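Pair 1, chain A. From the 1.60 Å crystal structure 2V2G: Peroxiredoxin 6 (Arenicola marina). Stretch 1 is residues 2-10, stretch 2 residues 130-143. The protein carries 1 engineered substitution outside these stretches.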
# COMPACT_ATOMS: atom_id res chain seq x y z
N GLY A 2 12.44 -9.02 5.62
CA GLY A 2 11.08 -8.44 5.42
C GLY A 2 10.15 -8.91 6.52
O GLY A 2 10.48 -9.81 7.29
N ILE A 3 9.00 -8.27 6.65
CA ILE A 3 8.05 -8.61 7.68
C ILE A 3 6.70 -8.92 7.02
O ILE A 3 6.29 -8.21 6.10
CB ILE A 3 7.94 -7.44 8.72
CG1 ILE A 3 6.95 -7.78 9.81
CG2 ILE A 3 7.62 -6.15 7.99
CD1 ILE A 3 7.20 -6.95 11.04
N THR A 4 6.08 -10.01 7.40
CA THR A 4 4.82 -10.40 6.78
C THR A 4 3.66 -10.03 7.70
O THR A 4 3.84 -9.80 8.92
CB THR A 4 4.80 -11.92 6.44
OG1 THR A 4 5.03 -12.64 7.63
CG2 THR A 4 5.90 -12.24 5.37
N LEU A 5 2.46 -10.02 7.15
CA LEU A 5 1.30 -9.65 7.97
C LEU A 5 1.10 -10.67 9.09
O LEU A 5 1.27 -11.90 8.91
CB LEU A 5 0.04 -9.57 7.12
CG LEU A 5 0.01 -8.56 5.97
CD1 LEU A 5 -1.38 -8.59 5.38
CD2 LEU A 5 0.55 -7.15 6.43
N GLY A 6 0.72 -10.15 10.28
CA GLY A 6 0.48 -10.92 11.44
C GLY A 6 1.75 -11.22 12.24
O GLY A 6 1.64 -11.76 13.32
N GLU A 7 2.94 -10.88 11.70
CA GLU A 7 4.17 -11.09 12.49
C GLU A 7 4.22 -10.06 13.60
O GLU A 7 3.80 -8.90 13.40
CB GLU A 7 5.42 -10.89 11.64
CG GLU A 7 5.80 -12.00 10.73
CD GLU A 7 7.23 -11.72 10.11
OE1 GLU A 7 8.18 -11.34 10.90
OE2 GLU A 7 7.38 -11.97 8.91
N VAL A 8 4.79 -10.46 14.75
CA VAL A 8 5.13 -9.48 15.80
C VAL A 8 6.23 -8.54 15.30
O VAL A 8 7.30 -8.99 14.82
CB VAL A 8 5.50 -10.17 17.13
CG1 VAL A 8 5.93 -9.11 18.17
CG2 VAL A 8 4.25 -10.93 17.62
N PHE A 9 5.94 -7.23 15.34
CA PHE A 9 6.89 -6.25 14.89
C PHE A 9 8.14 -6.32 15.76
O PHE A 9 8.06 -6.52 16.97
CB PHE A 9 6.28 -4.85 14.89
CG PHE A 9 6.80 -3.99 13.75
CD1 PHE A 9 6.30 -4.14 12.48
CD2 PHE A 9 7.80 -3.05 13.99
CE1 PHE A 9 6.81 -3.40 11.42
CE2 PHE A 9 8.30 -2.27 12.94
CZ PHE A 9 7.81 -2.45 11.68
N PRO A 10 9.33 -6.22 15.19
CA PRO A 10 10.54 -6.23 16.05
C PRO A 10 10.51 -5.18 17.18
O PRO A 10 10.14 -3.99 16.98
CB PRO A 10 11.71 -6.00 15.07
CG PRO A 10 11.09 -5.66 13.81
CD PRO A 10 9.67 -6.09 13.75
N VAL A 130 5.28 2.12 4.86
CA VAL A 130 4.33 2.39 5.94
C VAL A 130 3.95 1.06 6.54
O VAL A 130 3.56 0.09 5.83
CB VAL A 130 3.09 3.11 5.52
CG1 VAL A 130 2.14 3.40 6.74
CG2 VAL A 130 3.40 4.38 4.73
N PHE A 131 4.07 0.97 7.85
CA PHE A 131 3.69 -0.19 8.58
C PHE A 131 2.62 0.21 9.62
O PHE A 131 2.86 1.08 10.42
CB PHE A 131 4.88 -0.85 9.34
CG PHE A 131 6.02 -1.23 8.46
CD1 PHE A 131 6.01 -2.43 7.76
CD2 PHE A 131 7.07 -0.32 8.25
CE1 PHE A 131 7.06 -2.78 6.92
CE2 PHE A 131 8.12 -0.67 7.42
CZ PHE A 131 8.06 -1.89 6.68
N ILE A 132 1.47 -0.43 9.53
CA ILE A 132 0.36 -0.26 10.50
C ILE A 132 0.41 -1.42 11.47
O ILE A 132 0.29 -2.57 11.11
CB ILE A 132 -1.04 -0.11 9.90
CG1 ILE A 132 -0.98 0.93 8.78
CG2 ILE A 132 -1.98 0.25 11.02
CD1 ILE A 132 -2.32 1.31 8.07
N ILE A 133 0.58 -1.08 12.76
CA ILE A 133 0.87 -2.08 13.80
C ILE A 133 -0.27 -2.02 14.83
O ILE A 133 -0.70 -0.91 15.26
CB ILE A 133 2.27 -1.81 14.51
CG1 ILE A 133 3.41 -1.84 13.42
CG2 ILE A 133 2.57 -2.84 15.64
CD1 ILE A 133 4.27 -0.61 13.42
N GLY A 134 -0.81 -3.16 15.17
CA GLY A 134 -1.90 -3.18 16.15
C GLY A 134 -1.41 -3.08 17.58
O GLY A 134 -0.20 -3.17 17.87
N PRO A 135 -2.35 -2.92 18.52
CA PRO A 135 -1.96 -2.89 19.94
C PRO A 135 -1.36 -4.21 20.45
O PRO A 135 -0.78 -4.25 21.54
CB PRO A 135 -3.29 -2.55 20.69
CG PRO A 135 -4.32 -2.79 19.80
CD PRO A 135 -3.81 -2.77 18.36
N ASP A 136 -1.53 -5.27 19.67
CA ASP A 136 -0.94 -6.56 19.97
C ASP A 136 0.48 -6.71 19.36
O ASP A 136 1.11 -7.77 19.54
CB ASP A 136 -1.83 -7.65 19.45
CG ASP A 136 -2.07 -7.57 17.92
OD1 ASP A 136 -1.54 -6.65 17.25
OD2 ASP A 136 -2.84 -8.41 17.39
N LYS A 137 0.96 -5.61 18.81
CA LYS A 137 2.32 -5.44 18.30
C LYS A 137 2.46 -6.16 16.96
O LYS A 137 3.60 -6.25 16.43
CB LYS A 137 3.38 -5.96 19.29
CG LYS A 137 3.29 -5.49 20.77
CD LYS A 137 3.25 -4.02 20.86
CE LYS A 137 3.08 -3.61 22.35
NZ LYS A 137 1.70 -3.90 22.83
N LYS A 138 1.36 -6.64 16.42
CA LYS A 138 1.45 -7.36 15.11
C LYS A 138 1.29 -6.46 13.92
O LYS A 138 0.49 -5.50 13.95
CB LYS A 138 0.43 -8.51 15.10
CG LYS A 138 0.83 -9.62 16.06
CD LYS A 138 -0.25 -10.66 16.16
CE LYS A 138 0.06 -11.78 17.14
NZ LYS A 138 -0.91 -12.88 16.91
N LEU A 139 2.01 -6.76 12.83
CA LEU A 139 1.79 -6.02 11.60
C LEU A 139 0.40 -6.30 10.97
O LEU A 139 0.07 -7.43 10.65
CB LEU A 139 2.91 -6.32 10.59
CG LEU A 139 2.82 -5.56 9.27
CD1 LEU A 139 3.05 -4.06 9.48
CD2 LEU A 139 3.84 -6.17 8.28
N LYS A 140 -0.37 -5.27 10.74
CA LYS A 140 -1.72 -5.43 10.21
C LYS A 140 -1.88 -5.10 8.71
O LYS A 140 -2.79 -5.64 8.03
CB LYS A 140 -2.72 -4.56 10.99
CG LYS A 140 -2.78 -4.73 12.51
CD LYS A 140 -3.15 -6.17 12.87
CE LYS A 140 -3.09 -6.45 14.40
NZ LYS A 140 -3.47 -7.86 14.74
N LEU A 141 -0.98 -4.26 8.20
CA LEU A 141 -1.02 -3.76 6.81
C LEU A 141 0.28 -3.08 6.49
O LEU A 141 0.86 -2.44 7.38
CB LEU A 141 -2.17 -2.75 6.68
CG LEU A 141 -2.57 -2.22 5.29
CD1 LEU A 141 -4.07 -1.86 5.27
CD2 LEU A 141 -1.71 -1.02 4.93
N SER A 142 0.81 -3.26 5.28
CA SER A 142 2.02 -2.55 4.92
C SER A 142 1.94 -2.06 3.46
O SER A 142 1.24 -2.67 2.65
CB SER A 142 3.27 -3.36 5.14
OG SER A 142 3.34 -4.46 4.33
N ILE A 143 2.73 -1.03 3.20
CA ILE A 143 2.96 -0.55 1.81
C ILE A 143 4.41 -0.26 1.65
O ILE A 143 5.08 0.24 2.59
CB ILE A 143 2.07 0.63 1.37
CG1 ILE A 143 2.55 1.97 1.86
CG2 ILE A 143 0.54 0.45 1.72
CD1 ILE A 143 1.68 3.21 1.56
O HOH W 1 5.70 -5.86 4.85
O HOH W 2 -1.43 -12.88 13.83

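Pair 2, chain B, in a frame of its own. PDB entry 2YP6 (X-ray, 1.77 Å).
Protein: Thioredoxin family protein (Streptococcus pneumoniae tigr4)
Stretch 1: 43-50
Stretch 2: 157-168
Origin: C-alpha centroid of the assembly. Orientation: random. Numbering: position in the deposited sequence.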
# COMPACT_ATOMS: atom_id res chain seq x y z
N ILE B 43 -3.43 -16.65 -2.50
CA ILE B 43 -4.05 -15.33 -2.66
C ILE B 43 -5.05 -15.37 -3.83
O ILE B 43 -4.77 -15.93 -4.88
CB ILE B 43 -3.00 -14.21 -2.88
CG1 ILE B 43 -3.20 -13.11 -1.85
CG2 ILE B 43 -3.10 -13.62 -4.28
CD1 ILE B 43 -2.60 -11.79 -2.24
N ALA B 44 -6.22 -14.77 -3.62
CA ALA B 44 -7.29 -14.83 -4.60
C ALA B 44 -8.32 -13.78 -4.28
O ALA B 44 -8.60 -13.50 -3.11
CB ALA B 44 -7.93 -16.23 -4.64
N VAL B 45 -8.90 -13.20 -5.30
CA VAL B 45 -10.02 -12.33 -5.08
C VAL B 45 -11.08 -13.12 -4.34
O VAL B 45 -11.34 -14.28 -4.65
CB VAL B 45 -10.58 -11.77 -6.41
CG1 VAL B 45 -11.88 -11.02 -6.15
CG2 VAL B 45 -9.58 -10.84 -7.05
N GLY B 46 -11.68 -12.49 -3.34
CA GLY B 46 -12.74 -13.13 -2.57
C GLY B 46 -12.27 -13.86 -1.34
O GLY B 46 -13.09 -14.32 -0.53
N LYS B 47 -10.96 -14.02 -1.20
CA LYS B 47 -10.40 -14.74 -0.07
C LYS B 47 -9.69 -13.78 0.87
O LYS B 47 -9.36 -12.67 0.50
CB LYS B 47 -9.42 -15.82 -0.54
CG LYS B 47 -10.08 -16.98 -1.36
CD LYS B 47 -11.27 -17.59 -0.61
CE LYS B 47 -12.02 -18.65 -1.41
NZ LYS B 47 -13.20 -19.16 -0.61
N ASP B 48 -9.46 -14.23 2.10
CA ASP B 48 -8.81 -13.37 3.09
C ASP B 48 -7.48 -12.83 2.58
O ASP B 48 -6.65 -13.58 2.05
CB ASP B 48 -8.54 -14.13 4.40
CG ASP B 48 -9.79 -14.42 5.19
OD1 ASP B 48 -10.87 -13.83 4.92
OD2 ASP B 48 -9.68 -15.27 6.10
N ALA B 49 -7.27 -11.54 2.78
CA ALA B 49 -5.96 -10.92 2.57
C ALA B 49 -5.00 -11.42 3.63
O ALA B 49 -5.34 -11.42 4.80
CB ALA B 49 -6.09 -9.40 2.66
N PRO B 50 -3.80 -11.86 3.23
CA PRO B 50 -2.85 -12.36 4.21
C PRO B 50 -2.51 -11.31 5.27
O PRO B 50 -2.35 -10.11 5.01
CB PRO B 50 -1.61 -12.71 3.37
CG PRO B 50 -2.12 -12.95 2.00
CD PRO B 50 -3.30 -12.02 1.84
N LEU B 157 -7.25 -3.94 -3.17
CA LEU B 157 -8.33 -3.23 -2.51
C LEU B 157 -9.11 -4.26 -1.70
O LEU B 157 -9.75 -5.16 -2.25
CB LEU B 157 -9.20 -2.54 -3.56
CG LEU B 157 -8.50 -1.65 -4.59
CD1 LEU B 157 -9.52 -0.83 -5.39
CD2 LEU B 157 -7.49 -0.75 -3.93
N ILE B 158 -8.97 -4.15 -0.39
CA ILE B 158 -9.43 -5.15 0.56
C ILE B 158 -10.72 -4.63 1.19
O ILE B 158 -10.85 -3.46 1.52
CB ILE B 158 -8.34 -5.37 1.65
CG1 ILE B 158 -7.03 -5.85 1.00
CG2 ILE B 158 -8.79 -6.36 2.72
CD1 ILE B 158 -5.87 -5.86 1.96
N ASP B 159 -11.71 -5.51 1.31
CA ASP B 159 -13.02 -5.08 1.75
C ASP B 159 -13.10 -5.02 3.29
O ASP B 159 -12.14 -5.36 3.98
CB ASP B 159 -14.12 -5.95 1.11
CG ASP B 159 -14.22 -7.36 1.69
OD1 ASP B 159 -13.71 -7.65 2.79
OD2 ASP B 159 -14.90 -8.20 1.05
N SER B 160 -14.24 -4.58 3.82
CA SER B 160 -14.36 -4.34 5.27
C SER B 160 -14.32 -5.64 6.04
O SER B 160 -14.16 -5.62 7.24
CB SER B 160 -15.64 -3.57 5.60
OG SER B 160 -16.76 -4.38 5.40
N GLN B 161 -14.48 -6.77 5.34
CA GLN B 161 -14.44 -8.06 5.97
C GLN B 161 -13.07 -8.72 5.88
O GLN B 161 -12.91 -9.86 6.30
CB GLN B 161 -15.50 -8.97 5.34
CG GLN B 161 -16.90 -8.37 5.28
CD GLN B 161 -17.46 -8.05 6.66
OE1 GLN B 161 -17.71 -8.95 7.45
NE2 GLN B 161 -17.65 -6.77 6.95
N GLY B 162 -12.09 -7.98 5.34
CA GLY B 162 -10.73 -8.47 5.20
C GLY B 162 -10.45 -9.34 3.99
O GLY B 162 -9.39 -9.97 3.92
N LYS B 163 -11.40 -9.40 3.05
CA LYS B 163 -11.25 -10.17 1.81
C LYS B 163 -10.72 -9.31 0.69
O LYS B 163 -11.10 -8.15 0.56
CB LYS B 163 -12.59 -10.73 1.32
CG LYS B 163 -13.45 -11.34 2.36
CD LYS B 163 -12.83 -12.52 2.97
CE LYS B 163 -13.90 -13.26 3.74
NZ LYS B 163 -13.37 -14.52 4.27
N ILE B 164 -9.90 -9.89 -0.17
CA ILE B 164 -9.48 -9.17 -1.36
C ILE B 164 -10.71 -8.90 -2.23
O ILE B 164 -11.42 -9.82 -2.65
CB ILE B 164 -8.40 -9.94 -2.13
CG1 ILE B 164 -7.13 -10.04 -1.28
CG2 ILE B 164 -8.12 -9.22 -3.46
CD1 ILE B 164 -6.03 -10.91 -1.91
N GLY B 165 -10.97 -7.62 -2.50
CA GLY B 165 -12.08 -7.23 -3.37
C GLY B 165 -11.66 -6.98 -4.79
O GLY B 165 -12.30 -7.47 -5.73
N LYS B 166 -10.57 -6.23 -4.98
CA LYS B 166 -10.01 -6.00 -6.31
C LYS B 166 -8.50 -6.04 -6.25
O LYS B 166 -7.92 -5.81 -5.20
CB LYS B 166 -10.41 -4.63 -6.87
CG LYS B 166 -11.90 -4.47 -7.08
CD LYS B 166 -12.20 -3.83 -8.44
CE LYS B 166 -13.69 -3.56 -8.61
NZ LYS B 166 -13.98 -3.05 -9.96
N ILE B 167 -7.89 -6.33 -7.39
CA ILE B 167 -6.46 -6.25 -7.58
C ILE B 167 -6.21 -5.46 -8.85
O ILE B 167 -6.85 -5.69 -9.88
CB ILE B 167 -5.82 -7.65 -7.76
CG1 ILE B 167 -6.23 -8.60 -6.62
CG2 ILE B 167 -4.28 -7.52 -7.82
CD1 ILE B 167 -5.86 -10.02 -6.86
N GLN B 168 -5.24 -4.57 -8.80
CA GLN B 168 -4.86 -3.78 -9.96
C GLN B 168 -3.34 -3.87 -10.16
O GLN B 168 -2.58 -3.65 -9.23
CB GLN B 168 -5.28 -2.33 -9.75
CG GLN B 168 -5.02 -1.46 -11.00
CD GLN B 168 -6.18 -1.49 -12.00
OE1 GLN B 168 -7.27 -2.02 -11.73
NE2 GLN B 168 -5.96 -0.86 -13.14
O HOH W 3 -11.40 -12.22 7.13
O HOH W 4 -7.61 -10.35 6.04

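In both pairs an irregular segment lies against a beta hairpin and joins it through a single beta bridge, Val8(A) with Lys138(A) in pair 1 and Asp48(B) with Lys163(B) in pair 2; the backbones of 14 central residues superpose with an RMSD of 0.5 Å. Three backbone hydrogen bonds recur. In pair 1, Gly6(A) N donates to Leu139(A) O (2.8 Å), Leu139(A) N to Glu7(A) O (2.8 Å) and Phe9(A) N to Lys137(A) O (2.8 Å). In pair 2, Gly46(B) N donates to Ile164(B) O (2.8 Å), Ile164(B) N to Lys47(B) O (2.9 Å) and Ala49(B) N to Gly162(B) O (2.9 Å). A type II turn, Thr4(A) to Glu7(A) or Ala44(B) to Lys47(B), presents the first of these donors; its glycine, Gly6(A) or Gly46(B), has positive phi, which favours glycine. The hairpin loop is a type I turn in each, ending at Lys137(A) or Gly162(B), also at positive phi, where pair 1 accommodates a lysine.

The central hydrophobic position is Leu139(A) or Ile164(B), whose CA-to-CB bond points toward the other segment. The matched isoleucines Ile3(A) and Ile43(B) both reach it: Ile3(A) CG2 lies 3.8 Å from Leu139(A) CD2, and Ile43(B) CD1 lies 3.6 Å from Ile164(B) CD1. The sharpest difference is at Phe9(A), matched by Ala49(B). The phenylalanine ring receives Ile133(A) CD1 over one face, 4.1 Å from the ring centroid, and meets the Phe131(A) ring obliquely, with planes at 59°. The alanine offers one methyl, yet the matched isoleucine still closes on it: Ile158(B) CD1 lies 3.6 Å from Ala49(B) CB.

Ser142(A) and Ile167(B) coincide but bind differently. Ser142(A) OG joins water 1 (2.8 Å), which donates to Ile3(A) O (2.7 Å), whereas Ile167(B) CD1 packs 3.8 Å from Val45(B) CG2. At the bridge, Val8(A) CG2 rests 4.0 Å from the aliphatic Lys138(A) CG, while Asp48(B) OD1 forms a salt bridge with Lys163(B) NZ (2.7 Å).

Acidic side chains also brace each hairpin loop, but from positions that do not match. Asp136(A) OD1 accepts from Lys138(A) N (3.0 Å), and its OD2 forms a salt bridge with Lys140(A) NZ (2.8 Å). In pair 2 Asp159(B) OD1 accepts from Lys163(B) N (2.9 Å); it coincides with Gly134(A), where a CB would clash with Lys140(A) CE. Gly165(B), the counterpart of Lys140(A), leaves that space free of a side chain of its own.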